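Local coordinates for enoyl-acyl carrier protein reductase (PDB 6KIA) that probably reduces the enoyl-acyl carrier protein double bond in fatty acid synthesis, with NADH as its cofactor, and confers resistance to triclosan, at residues R42-R56 / N76-A88. Numbering follows the deposited sequence.
Sequences RDAGMTIVGITVGRR and NLGGRIINVPLMA. With NAI (1,4-dihydronicotinamide adenine dinucleotide), chain D.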
loop_
_atom_site.group_PDB
_atom_site.type_symbol
_atom_site.label_atom_id
_atom_site.label_comp_id
_atom_site.label_asym_id
_atom_site.label_seq_id
_atom_site.Cartn_x
_atom_site.Cartn_y
_atom_site.Cartn_z
ATOM N N ARG A 42 13.556 -14.011 2.085
ATOM C CA ARG A 42 14.262 -14.714 3.153
ATOM C C ARG A 42 14.419 -16.168 2.736
ATOM O O ARG A 42 15.508 -16.738 2.875
ATOM C CB ARG A 42 13.519 -14.581 4.498
ATOM C CG ARG A 42 14.309 -15.064 5.711
ATOM C CD ARG A 42 13.699 -14.610 7.047
ATOM N NE ARG A 42 13.686 -13.157 7.221
ATOM C CZ ARG A 42 12.612 -12.385 7.080
ATOM N NH1 ARG A 42 11.438 -12.916 6.768
ATOM N NH2 ARG A 42 12.710 -11.077 7.265
ATOM N N ASP A 43 13.362 -16.776 2.182
ATOM C CA ASP A 43 13.464 -18.218 1.922
ATOM C C ASP A 43 14.327 -18.505 0.700
ATOM O O ASP A 43 14.807 -19.623 0.529
ATOM C CB ASP A 43 12.087 -18.878 1.731
ATOM C CG ASP A 43 11.118 -18.582 2.851
ATOM O OD1 ASP A 43 11.555 -18.431 4.013
ATOM O OD2 ASP A 43 9.893 -18.571 2.572
ATOM N N ALA A 44 14.561 -17.494 -0.136
ATOM C CA ALA A 44 15.456 -17.670 -1.279
ATOM C C ALA A 44 16.912 -17.532 -0.840
ATOM O O ALA A 44 17.821 -17.758 -1.631
ATOM C CB ALA A 44 15.139 -16.664 -2.386
ATOM N N GLY A 45 17.127 -17.171 0.421
ATOM C CA GLY A 45 18.477 -17.069 0.961
ATOM C C GLY A 45 19.143 -15.722 0.741
ATOM O O GLY A 45 20.363 -15.587 0.848
ATOM N N MET A 46 18.341 -14.702 0.461
ATOM C CA MET A 46 18.888 -13.364 0.258
ATOM C C MET A 46 19.267 -12.715 1.577
ATOM O O MET A 46 18.687 -12.991 2.631
ATOM C CB MET A 46 17.877 -12.467 -0.466
ATOM C CG MET A 46 17.548 -12.965 -1.845
ATOM S SD MET A 46 16.365 -11.869 -2.680
ATOM C CE MET A 46 17.438 -10.532 -3.254
ATOM N N THR A 47 20.280 -11.872 1.510
ATOM C CA THR A 47 20.585 -10.959 2.592
ATOM C C THR A 47 19.547 -9.855 2.683
ATOM O O THR A 47 19.260 -9.185 1.697
ATOM C CB THR A 47 21.947 -10.332 2.401
ATOM O OG1 THR A 47 22.913 -11.384 2.314
ATOM C CG2 THR A 47 22.285 -9.433 3.579
ATOM N N ILE A 48 18.972 -9.706 3.867
ATOM C CA ILE A 48 17.895 -8.756 4.107
ATOM C C ILE A 48 18.451 -7.487 4.744
ATOM O O ILE A 48 19.127 -7.533 5.774
ATOM C CB ILE A 48 16.791 -9.349 5.031
ATOM C CG1 ILE A 48 16.315 -10.742 4.556
ATOM C CG2 ILE A 48 15.658 -8.349 5.226
ATOM C CD1 ILE A 48 15.730 -10.814 3.127
ATOM N N VAL A 49 18.187 -6.350 4.110
ATOM C CA VAL A 49 18.567 -5.047 4.639
ATOM C C VAL A 49 17.329 -4.147 4.590
ATOM O O VAL A 49 16.452 -4.333 3.749
ATOM C CB VAL A 49 19.756 -4.436 3.850
ATOM C CG1 VAL A 49 20.161 -3.066 4.409
ATOM C CG2 VAL A 49 20.935 -5.393 3.904
ATOM N N GLY A 50 17.208 -3.231 5.543
ATOM C CA GLY A 50 16.112 -2.283 5.531
ATOM C C GLY A 50 16.462 -0.892 6.023
ATOM O O GLY A 50 17.538 -0.638 6.583
ATOM N N ILE A 51 15.529 0.031 5.824
ATOM C CA ILE A 51 15.657 1.386 6.325
ATOM C C ILE A 51 14.803 1.582 7.570
ATOM O O ILE A 51 13.983 0.724 7.928
ATOM C CB ILE A 51 15.273 2.432 5.233
ATOM C CG1 ILE A 51 13.817 2.297 4.768
ATOM C CG2 ILE A 51 16.172 2.262 4.007
ATOM C CD1 ILE A 51 12.784 3.066 5.581
ATOM N N THR A 52 14.992 2.715 8.228
ATOM C CA THR A 52 14.110 3.126 9.318
ATOM C C THR A 52 13.676 4.559 9.021
ATOM O O THR A 52 14.394 5.295 8.340
ATOM C CB THR A 52 14.817 3.037 10.702
ATOM O OG1 THR A 52 13.967 3.562 11.731
ATOM C CG2 THR A 52 16.096 3.837 10.693
ATOM N N VAL A 53 12.505 4.958 9.501
ATOM C CA VAL A 53 12.120 6.356 9.364
ATOM C C VAL A 53 12.618 7.155 10.566
ATOM O O VAL A 53 12.471 8.374 10.620
ATOM C CB VAL A 53 10.596 6.525 9.218
ATOM C CG1 VAL A 53 10.121 5.857 7.935
ATOM C CG2 VAL A 53 9.870 5.972 10.449
ATOM N N GLY A 54 13.224 6.461 11.525
ATOM C CA GLY A 54 13.728 7.108 12.726
ATOM C C GLY A 54 12.593 7.416 13.681
ATOM O O GLY A 54 11.493 6.885 13.532
ATOM N N ARG A 55 12.853 8.260 14.675
ATOM C CA ARG A 55 11.797 8.639 15.607
ATOM C C ARG A 55 11.855 10.142 15.854
ATOM O O ARG A 55 12.820 10.812 15.482
ATOM C CB ARG A 55 11.936 7.881 16.934
ATOM C CG ARG A 55 12.079 6.381 16.767
ATOM C CD ARG A 55 10.763 5.679 16.493
ATOM N NE ARG A 55 11.005 4.266 16.213
ATOM C CZ ARG A 55 11.111 3.324 17.141
ATOM N NH1 ARG A 55 10.975 3.633 18.425
ATOM N NH2 ARG A 55 11.349 2.068 16.782
ATOM N N ARG A 56 10.825 10.671 16.500
ATOM C CA ARG A 56 10.800 12.077 16.871
ATOM C C ARG A 56 11.137 12.229 18.350
ATOM O O ARG A 56 10.598 11.497 19.186
ATOM C CB ARG A 56 9.419 12.691 16.607
ATOM C CG ARG A 56 8.935 12.683 15.163
ATOM C CD ARG A 56 9.370 13.921 14.387
ATOM N NE ARG A 56 9.072 13.786 12.960
ATOM C CZ ARG A 56 9.495 14.627 12.023
ATOM N NH1 ARG A 56 10.234 15.681 12.356
ATOM N NH2 ARG A 56 9.185 14.411 10.751
ATOM N N ASN A 76 12.926 -7.649 14.150
ATOM C CA ASN A 76 11.626 -7.631 13.495
ATOM C C ASN A 76 11.743 -7.785 11.979
ATOM O O ASN A 76 10.925 -8.458 11.345
ATOM C CB ASN A 76 10.901 -6.329 13.811
ATOM C CG ASN A 76 9.621 -6.173 13.009
ATOM O OD1 ASN A 76 8.701 -6.977 13.141
ATOM N ND2 ASN A 76 9.550 -5.127 12.186
ATOM N N LEU A 77 12.758 -7.145 11.402
ATOM C CA LEU A 77 13.006 -7.240 9.969
ATOM C C LEU A 77 13.664 -8.568 9.583
ATOM O O LEU A 77 13.387 -9.141 8.527
ATOM C CB LEU A 77 13.891 -6.072 9.515
ATOM C CG LEU A 77 14.262 -6.053 8.032
ATOM C CD1 LEU A 77 13.082 -5.596 7.219
ATOM C CD2 LEU A 77 15.473 -5.168 7.764
ATOM N N GLY A 78 14.555 -9.049 10.447
ATOM C CA GLY A 78 15.369 -10.221 10.163
ATOM C C GLY A 78 16.571 -9.894 9.294
ATOM O O GLY A 78 16.965 -10.661 8.414
ATOM N N GLY A 79 17.179 -8.748 9.574
ATOM C CA GLY A 79 18.338 -8.293 8.839
ATOM C C GLY A 79 18.815 -6.959 9.372
ATOM O O GLY A 79 18.248 -6.412 10.314
ATOM N N ARG A 80 19.827 -6.404 8.728
ATOM C CA ARG A 80 20.395 -5.139 9.163
ATOM C C ARG A 80 19.529 -3.946 8.792
ATOM O O ARG A 80 18.915 -3.919 7.729
ATOM C CB ARG A 80 21.778 -4.934 8.558
ATOM C CG ARG A 80 22.894 -5.721 9.221
ATOM C CD ARG A 80 24.195 -4.959 9.056
ATOM N NE ARG A 80 23.966 -3.538 9.300
ATOM C CZ ARG A 80 24.710 -2.558 8.799
ATOM N NH1 ARG A 80 24.419 -1.294 9.078
ATOM N NH2 ARG A 80 25.745 -2.845 8.022
ATOM N N ILE A 81 19.456 -2.981 9.698
ATOM C CA ILE A 81 18.788 -1.720 9.409
ATOM C C ILE A 81 19.832 -0.625 9.372
ATOM O O ILE A 81 20.675 -0.538 10.260
ATOM C CB ILE A 81 17.675 -1.410 10.421
ATOM C CG1 ILE A 81 16.409 -2.124 9.957
ATOM C CG2 ILE A 81 17.353 0.080 10.478
ATOM C CD1 ILE A 81 15.540 -2.599 11.037
ATOM N N ILE A 82 19.810 0.177 8.313
ATOM C CA ILE A 82 20.747 1.290 8.192
ATOM C C ILE A 82 20.183 2.461 8.976
ATOM O O ILE A 82 19.069 2.928 8.701
ATOM C CB ILE A 82 20.994 1.655 6.720
ATOM C CG1 ILE A 82 21.662 0.470 6.009
ATOM C CG2 ILE A 82 21.851 2.922 6.605
ATOM C CD1 ILE A 82 21.824 0.644 4.519
ATOM N N ASN A 83 20.917 2.902 9.998
ATOM C CA ASN A 83 20.324 3.793 10.992
ATOM C C ASN A 83 20.393 5.262 10.571
ATOM O O ASN A 83 21.152 6.057 11.127
ATOM C CB ASN A 83 21.006 3.617 12.347
ATOM C CG ASN A 83 20.155 4.123 13.487
ATOM O OD1 ASN A 83 19.050 4.627 13.270
ATOM N ND2 ASN A 83 20.684 4.044 14.704
ATOM N N VAL A 84 19.559 5.613 9.602
ATOM C CA VAL A 84 19.416 6.980 9.131
ATOM C C VAL A 84 17.912 7.270 9.094
ATOM O O VAL A 84 17.147 6.450 8.593
ATOM C CB VAL A 84 20.050 7.179 7.750
ATOM C CG1 VAL A 84 19.718 8.558 7.191
ATOM C CG2 VAL A 84 21.566 6.938 7.817
ATOM N N PRO A 85 17.479 8.395 9.693
ATOM C CA PRO A 85 16.025 8.631 9.740
ATOM C C PRO A 85 15.430 9.038 8.389
ATOM O O PRO A 85 15.424 10.226 8.043
ATOM C CB PRO A 85 15.885 9.757 10.768
ATOM C CG PRO A 85 17.215 10.455 10.751
ATOM C CD PRO A 85 18.239 9.401 10.459
ATOM N N LEU A 86 14.895 8.060 7.655
ATOM C CA LEU A 86 14.412 8.283 6.304
ATOM C C LEU A 86 12.921 8.557 6.317
ATOM O O LEU A 86 12.138 7.862 5.657
ATOM C CB LEU A 86 14.702 7.071 5.409
ATOM C CG LEU A 86 15.948 7.068 4.524
ATOM C CD1 LEU A 86 15.830 5.953 3.478
ATOM C CD2 LEU A 86 16.192 8.417 3.876
ATOM N N MET A 87 12.526 9.564 7.089
ATOM C CA MET A 87 11.128 9.981 7.128
ATOM C C MET A 87 10.757 10.811 5.909
ATOM O O MET A 87 11.340 11.863 5.681
ATOM C CB MET A 87 10.862 10.808 8.386
ATOM C CG MET A 87 9.412 11.151 8.528
ATOM S SD MET A 87 8.497 9.814 9.261
ATOM C CE MET A 87 8.830 10.178 10.986
ATOM N N ALA A 88 9.781 10.353 5.128
ATOM C CA ALA A 88 9.340 11.125 3.969
ATOM C C ALA A 88 8.254 12.111 4.349
ATOM O O ALA A 88 7.715 12.058 5.450
ATOM C CB ALA A 88 8.860 10.228 2.872
HETATM P PA NAI D . 1.619 -0.486 6.397
HETATM O O1A NAI D . 2.116 -1.774 6.979
HETATM O O2A NAI D . 1.130 0.566 7.373
HETATM O O5B NAI D . 2.775 0.078 5.462
HETATM C C5B NAI D . 2.922 1.474 5.293
HETATM C C4B NAI D . 4.379 1.624 4.760
HETATM O O4B NAI D . 4.535 3.131 4.426
HETATM C C3B NAI D . 5.269 1.326 5.637
HETATM O O3B NAI D . 6.425 0.603 5.044
HETATM C C2B NAI D . 5.760 2.780 6.253
HETATM O O2B NAI D . 7.067 2.615 6.915
HETATM C C1B NAI D . 5.776 3.551 5.222
HETATM N N9A NAI D . 5.463 4.950 5.582
HETATM C C8A NAI D . 4.373 5.584 6.051
HETATM N N7A NAI D . 4.677 6.871 6.201
HETATM C C5A NAI D . 5.964 7.041 5.814
HETATM C C6A NAI D . 6.710 8.210 5.803
HETATM N N6A NAI D . 6.423 9.570 6.164
HETATM N N1A NAI D . 7.984 8.145 5.381
HETATM C C2A NAI D . 8.520 6.948 4.985
HETATM N N3A NAI D . 7.771 5.782 4.994
HETATM C C4A NAI D . 6.473 5.854 5.426
HETATM O O3 NAI D . 0.349 -0.745 5.370
HETATM P PN NAI D . 0.341 -1.381 3.887
HETATM O O1N NAI D . 0.941 -2.752 3.902
HETATM O O2N NAI D . -1.131 -1.358 3.507
HETATM O O5D NAI D . 1.185 -0.404 2.950
HETATM C C5D NAI D . 2.287 -0.874 2.191
HETATM C C4D NAI D . 2.039 -0.487 0.716
HETATM O O4D NAI D . 1.038 -1.211 0.253
HETATM C C3D NAI D . 1.579 0.965 0.608
HETATM O O3D NAI D . 2.264 1.658 -0.379
HETATM C C2D NAI D . 0.106 0.787 0.178
HETATM O O2D NAI D . -0.371 2.033 -0.443
HETATM C C1D NAI D . 0.133 -0.250 -0.617
HETATM N N1N NAI D . -1.173 -0.878 -0.812
HETATM C C2N NAI D . -2.040 -1.101 0.237
HETATM C C3N NAI D . -3.305 -1.651 -0.010
HETATM C C7N NAI D . -4.275 -1.944 1.134
HETATM O O7N NAI D . -5.470 -2.121 0.912
HETATM N N7N NAI D . -3.769 -2.020 2.458
HETATM C C4N NAI D . -3.708 -2.002 -1.290
HETATM C C5N NAI D . -2.800 -1.819 -2.340
HETATM C C6N NAI D . -1.544 -1.254 -2.093
HETATM O O HOH W 1 21.577 -8.071 6.818
HETATM O O HOH W 2 17.274 4.255 7.028
#
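Gly50 pairs with both neighbours of Ile81 where strands 47-52 and 80-83 run parallel, their axes 4.7 Å apart at 32°: its N donates to Arg80 O at 2.9 Å and its O accepts from Ile82 N at 3.0 Å. Near residues 83-84 the partner chain swings away. Water 2 fills in there, accepting from Thr52 N and lying near Ile82 O and Val84 O, until Leu86 N returns to a lone pair of Thr52 O at 2.9 Å, in the carbonyl plane. On one face, Leu77 from the end of helix 67-77 lays CD2 over the bare backbone of Gly50, 3.4 Å from its N, while its CG meets Ile48 CG2. Helix 34-43 and Leu24 also pack on this apolar patch. On the face of Val49 and Ile51, Val49 CG1 touches Ile82 CD1, and Ile51 CG2 reaches Leu86 CD1 at 3.7 Å, the two side chains crossing at about a right angle. Thr52 holds OG1 anti to its backbone N (chi1 175°), where it accepts from Gly54 N in an ST turn and also bonds Glu27; its CB rests on Ile81 CG2. Beyond the strand, Met87, with CG anti to the backbone N, bends at chi2 (83°) to bring SD within 3.9 Å of Val53 CB, and its CG lies beside Arg56 NH2. Val53 CG1 approaches C2A of the NADH adenine at 3.5 Å. Ala88 grips that ring's edge with its backbone, N donating to N1A and O accepting from N6A. Parallel strands joined through helix 67-77 form a right-handed beta-alpha-beta crossover, and the chain just past their C-terminal ends supplies part of the adenine pocket, as in NAD(P)-binding Rossmann folds.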